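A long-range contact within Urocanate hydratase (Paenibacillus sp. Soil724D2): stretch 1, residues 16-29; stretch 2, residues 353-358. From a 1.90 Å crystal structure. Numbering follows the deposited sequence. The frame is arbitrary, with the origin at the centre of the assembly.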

# COMPACT_ATOMS: atom_id res chain seq x y z
N GLY A 16 2.36 -22.10 20.76
CA GLY A 16 3.41 -22.72 19.97
C GLY A 16 4.59 -21.78 19.80
O GLY A 16 4.55 -20.62 20.22
N TRP A 17 5.64 -22.30 19.18
CA TRP A 17 6.88 -21.53 19.07
C TRP A 17 6.81 -20.47 17.98
O TRP A 17 7.55 -19.48 18.04
CB TRP A 17 8.06 -22.46 18.79
CG TRP A 17 8.78 -22.79 20.08
CD1 TRP A 17 8.72 -23.97 20.76
CD2 TRP A 17 9.61 -21.91 20.86
NE1 TRP A 17 9.48 -23.88 21.93
CE2 TRP A 17 10.03 -22.63 22.00
CE3 TRP A 17 10.05 -20.59 20.68
CZ2 TRP A 17 10.87 -22.06 22.98
CZ3 TRP A 17 10.90 -20.02 21.68
CH2 TRP A 17 11.29 -20.77 22.80
N ARG A 18 5.97 -20.65 16.97
CA ARG A 18 5.83 -19.57 16.00
C ARG A 18 5.22 -18.36 16.68
O ARG A 18 5.66 -17.23 16.45
CB ARG A 18 4.98 -20.04 14.81
CG ARG A 18 5.66 -21.16 14.05
CD ARG A 18 4.78 -21.77 12.96
NE ARG A 18 4.38 -20.77 11.99
CZ ARG A 18 3.40 -20.95 11.10
NH1 ARG A 18 2.73 -22.10 11.07
NH2 ARG A 18 3.09 -19.97 10.25
N GLN A 19 4.22 -18.57 17.53
CA GLN A 19 3.61 -17.45 18.21
C GLN A 19 4.58 -16.88 19.25
O GLN A 19 4.76 -15.66 19.36
CB GLN A 19 2.32 -17.88 18.89
CG GLN A 19 1.25 -18.53 17.95
CD GLN A 19 1.40 -20.03 17.85
OE1 GLN A 19 2.50 -20.56 17.72
NE2 GLN A 19 0.28 -20.73 17.92
N GLU A 20 5.23 -17.76 20.00
CA GLU A 20 6.19 -17.30 21.00
C GLU A 20 7.30 -16.46 20.37
O GLU A 20 7.77 -15.47 20.97
CB GLU A 20 6.78 -18.52 21.71
CG GLU A 20 7.81 -18.19 22.81
CD GLU A 20 7.15 -17.74 24.13
OE1 GLU A 20 5.98 -18.11 24.38
OE2 GLU A 20 7.83 -17.05 24.93
N ALA A 21 7.74 -16.84 19.17
CA ALA A 21 8.82 -16.11 18.52
C ALA A 21 8.42 -14.67 18.29
O ALA A 21 9.18 -13.74 18.61
CB ALA A 21 9.21 -16.79 17.20
N LEU A 22 7.20 -14.45 17.80
CA LEU A 22 6.76 -13.08 17.56
C LEU A 22 6.64 -12.32 18.87
O LEU A 22 6.96 -11.13 18.91
CB LEU A 22 5.42 -13.06 16.80
CG LEU A 22 5.48 -13.82 15.46
CD1 LEU A 22 4.11 -13.78 14.73
CD2 LEU A 22 6.63 -13.28 14.55
N LEU A 23 6.13 -12.96 19.92
CA LEU A 23 6.02 -12.29 21.22
C LEU A 23 7.40 -11.89 21.73
O LEU A 23 7.61 -10.76 22.19
CB LEU A 23 5.33 -13.21 22.25
CG LEU A 23 5.27 -12.65 23.69
CD1 LEU A 23 4.51 -11.29 23.70
CD2 LEU A 23 4.61 -13.66 24.61
N ARG A 24 8.36 -12.79 21.61
CA ARG A 24 9.71 -12.44 22.07
C ARG A 24 10.35 -11.38 21.21
O ARG A 24 11.17 -10.60 21.70
CB ARG A 24 10.57 -13.69 22.10
CG ARG A 24 10.11 -14.63 23.19
CD ARG A 24 11.07 -15.80 23.37
NE ARG A 24 10.52 -16.73 24.36
CZ ARG A 24 11.23 -17.68 24.96
NH1 ARG A 24 12.54 -17.85 24.68
NH2 ARG A 24 10.64 -18.47 25.85
N MET A 25 10.05 -11.35 19.90
CA MET A 25 10.61 -10.28 19.08
C MET A 25 10.02 -8.93 19.48
O MET A 25 10.72 -7.90 19.49
CB MET A 25 10.33 -10.60 17.61
CG MET A 25 11.19 -11.72 17.12
SD MET A 25 10.86 -11.97 15.40
CE MET A 25 11.99 -10.80 14.59
N LEU A 26 8.74 -8.91 19.81
CA LEU A 26 8.14 -7.69 20.35
C LEU A 26 8.87 -7.25 21.63
O LEU A 26 9.27 -6.09 21.77
CB LEU A 26 6.64 -7.90 20.60
CG LEU A 26 5.92 -6.84 21.42
CD1 LEU A 26 6.04 -5.44 20.80
CD2 LEU A 26 4.45 -7.20 21.61
N GLU A 27 9.05 -8.18 22.56
CA GLU A 27 9.76 -7.85 23.78
C GLU A 27 11.16 -7.38 23.46
O GLU A 27 11.67 -6.43 24.09
CB GLU A 27 9.80 -9.07 24.69
CG GLU A 27 8.43 -9.44 25.21
CD GLU A 27 8.42 -10.77 25.91
OE1 GLU A 27 9.19 -11.68 25.55
OE2 GLU A 27 7.64 -10.91 26.87
N ASN A 28 11.80 -8.03 22.49
CA ASN A 28 13.20 -7.76 22.17
C ASN A 28 13.39 -6.36 21.58
O ASN A 28 14.41 -5.71 21.85
CB ASN A 28 13.72 -8.82 21.21
CG ASN A 28 15.23 -8.73 21.00
OD1 ASN A 28 15.99 -8.66 21.98
ND2 ASN A 28 15.67 -8.73 19.72
N VAL A 29 12.46 -5.88 20.73
CA VAL A 29 12.67 -4.52 20.22
C VAL A 29 12.45 -3.50 21.33
O VAL A 29 13.03 -2.41 21.29
CB VAL A 29 11.78 -4.18 18.99
CG1 VAL A 29 11.98 -5.20 17.86
CG2 VAL A 29 10.30 -4.09 19.38
N TRP A 353 19.02 -12.70 11.90
CA TRP A 353 18.35 -13.78 12.61
C TRP A 353 18.57 -13.60 14.10
O TRP A 353 19.50 -12.93 14.53
CB TRP A 353 18.84 -15.15 12.13
CG TRP A 353 20.32 -15.27 12.00
CD1 TRP A 353 21.18 -15.84 12.90
CD2 TRP A 353 21.12 -14.87 10.88
NE1 TRP A 353 22.45 -15.82 12.40
CE2 TRP A 353 22.45 -15.21 11.18
CE3 TRP A 353 20.84 -14.24 9.65
CZ2 TRP A 353 23.51 -14.95 10.32
CZ3 TRP A 353 21.90 -13.98 8.78
CH2 TRP A 353 23.22 -14.33 9.12
N VAL A 354 17.65 -14.14 14.89
CA VAL A 354 17.64 -13.94 16.33
C VAL A 354 17.54 -15.28 17.03
O VAL A 354 16.68 -16.09 16.68
CB VAL A 354 16.48 -13.03 16.75
CG1 VAL A 354 16.38 -12.90 18.29
CG2 VAL A 354 16.66 -11.65 16.10
N ALA A 355 18.40 -15.50 18.03
CA ALA A 355 18.35 -16.74 18.81
C ALA A 355 17.28 -16.57 19.89
O ALA A 355 17.53 -15.99 20.94
CB ALA A 355 19.71 -17.03 19.43
N LEU A 356 16.07 -17.06 19.62
CA LEU A 356 14.96 -16.88 20.56
C LEU A 356 15.21 -17.58 21.90
O LEU A 356 14.59 -17.20 22.91
CB LEU A 356 13.68 -17.40 19.93
CG LEU A 356 13.34 -16.64 18.64
CD1 LEU A 356 12.44 -17.48 17.72
CD2 LEU A 356 12.67 -15.31 18.97
N SER A 357 16.08 -18.59 21.93
CA SER A 357 16.40 -19.21 23.22
C SER A 357 17.07 -18.22 24.16
O SER A 357 17.02 -18.41 25.39
CB SER A 357 17.29 -20.42 23.01
OG SER A 357 18.60 -20.06 22.56
N GLY A 358 17.67 -17.17 23.63
CA GLY A 358 18.50 -16.27 24.40
C GLY A 358 19.95 -16.70 24.52
O GLY A 358 20.72 -15.99 25.16

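The contact joins a helix to the end of a strand and the turn that follows it; residues that touch are at least 326 positions apart in sequence. Gly16 occupies the N-cap position of the helix, which runs from Trp17 through Val29 and continues beyond. In the second stretch the strand ends at Ala355, and a type I beta turn from Ala355 to Gly358 follows, closed by a backbone hydrogen bond from Gly358 N to Ala355 O (2.9 Å). The backbones come nearest at Ala21 and Leu356, whose CA atoms lie 6.5 Å apart.

Leu356 is the bump of this interface. Its CA-to-CB bond points toward the helix, and the residue gives up 115 Å² of surface, more than any other residue in either stretch. The hollow that receives it is formed by Trp17, Ala21, Arg24 and Met25; Arg24 and Met25 follow Ala21 by three and four residues, and Trp17 precedes it by four, so all four lie on one side of the helix. Ala21 forms the floor, its CB meeting Leu356 CD1 at 3.3 Å, a tight apolar contact. The Trp17 side chain starts out sideways, but its ring end comes nearer and approaches obliquely, with Trp17 CZ3 4.2 Å from Leu356 CB. The other methyl of the leucine reaches further along the helix, where Leu356 CD2 lies 4.3 Å from Met25 CG and 4.1 Å from Arg24 CB.

Arg24 adds a polar tie to this apolar fit. Its CA-to-CB bond points toward the turn, and its extended chain (m, t, t over the first three chi angles) carries the guanidinium to the backbone there. Arg24 NH1 donates a hydrogen bond to Leu356 O at 2.8 Å; the carbonyl lies near the guanidinium plane, at its edge, where the N-H groups point, although the N-H...O angle of 139° is somewhat bent. Glu20, one helical turn earlier, steadies the same group through a salt bridge, with Arg24 NE 2.8 Å from Glu20 OE2; a weak hydrogen bond joins Arg24 NH2 to the same oxygen at 3.3 Å. Leu356 is thus held by its side chain and by its carbonyl.

One helical turn beyond Arg24 the packing loosens. Asn28 and Val354 both direct their CA-to-CB bonds toward the opposing stretch, but Asn28 ND2 and Val354 CG1 approach only to 4.5 Å. This is a van der Waals contact that extends the interface from the turn back onto the strand.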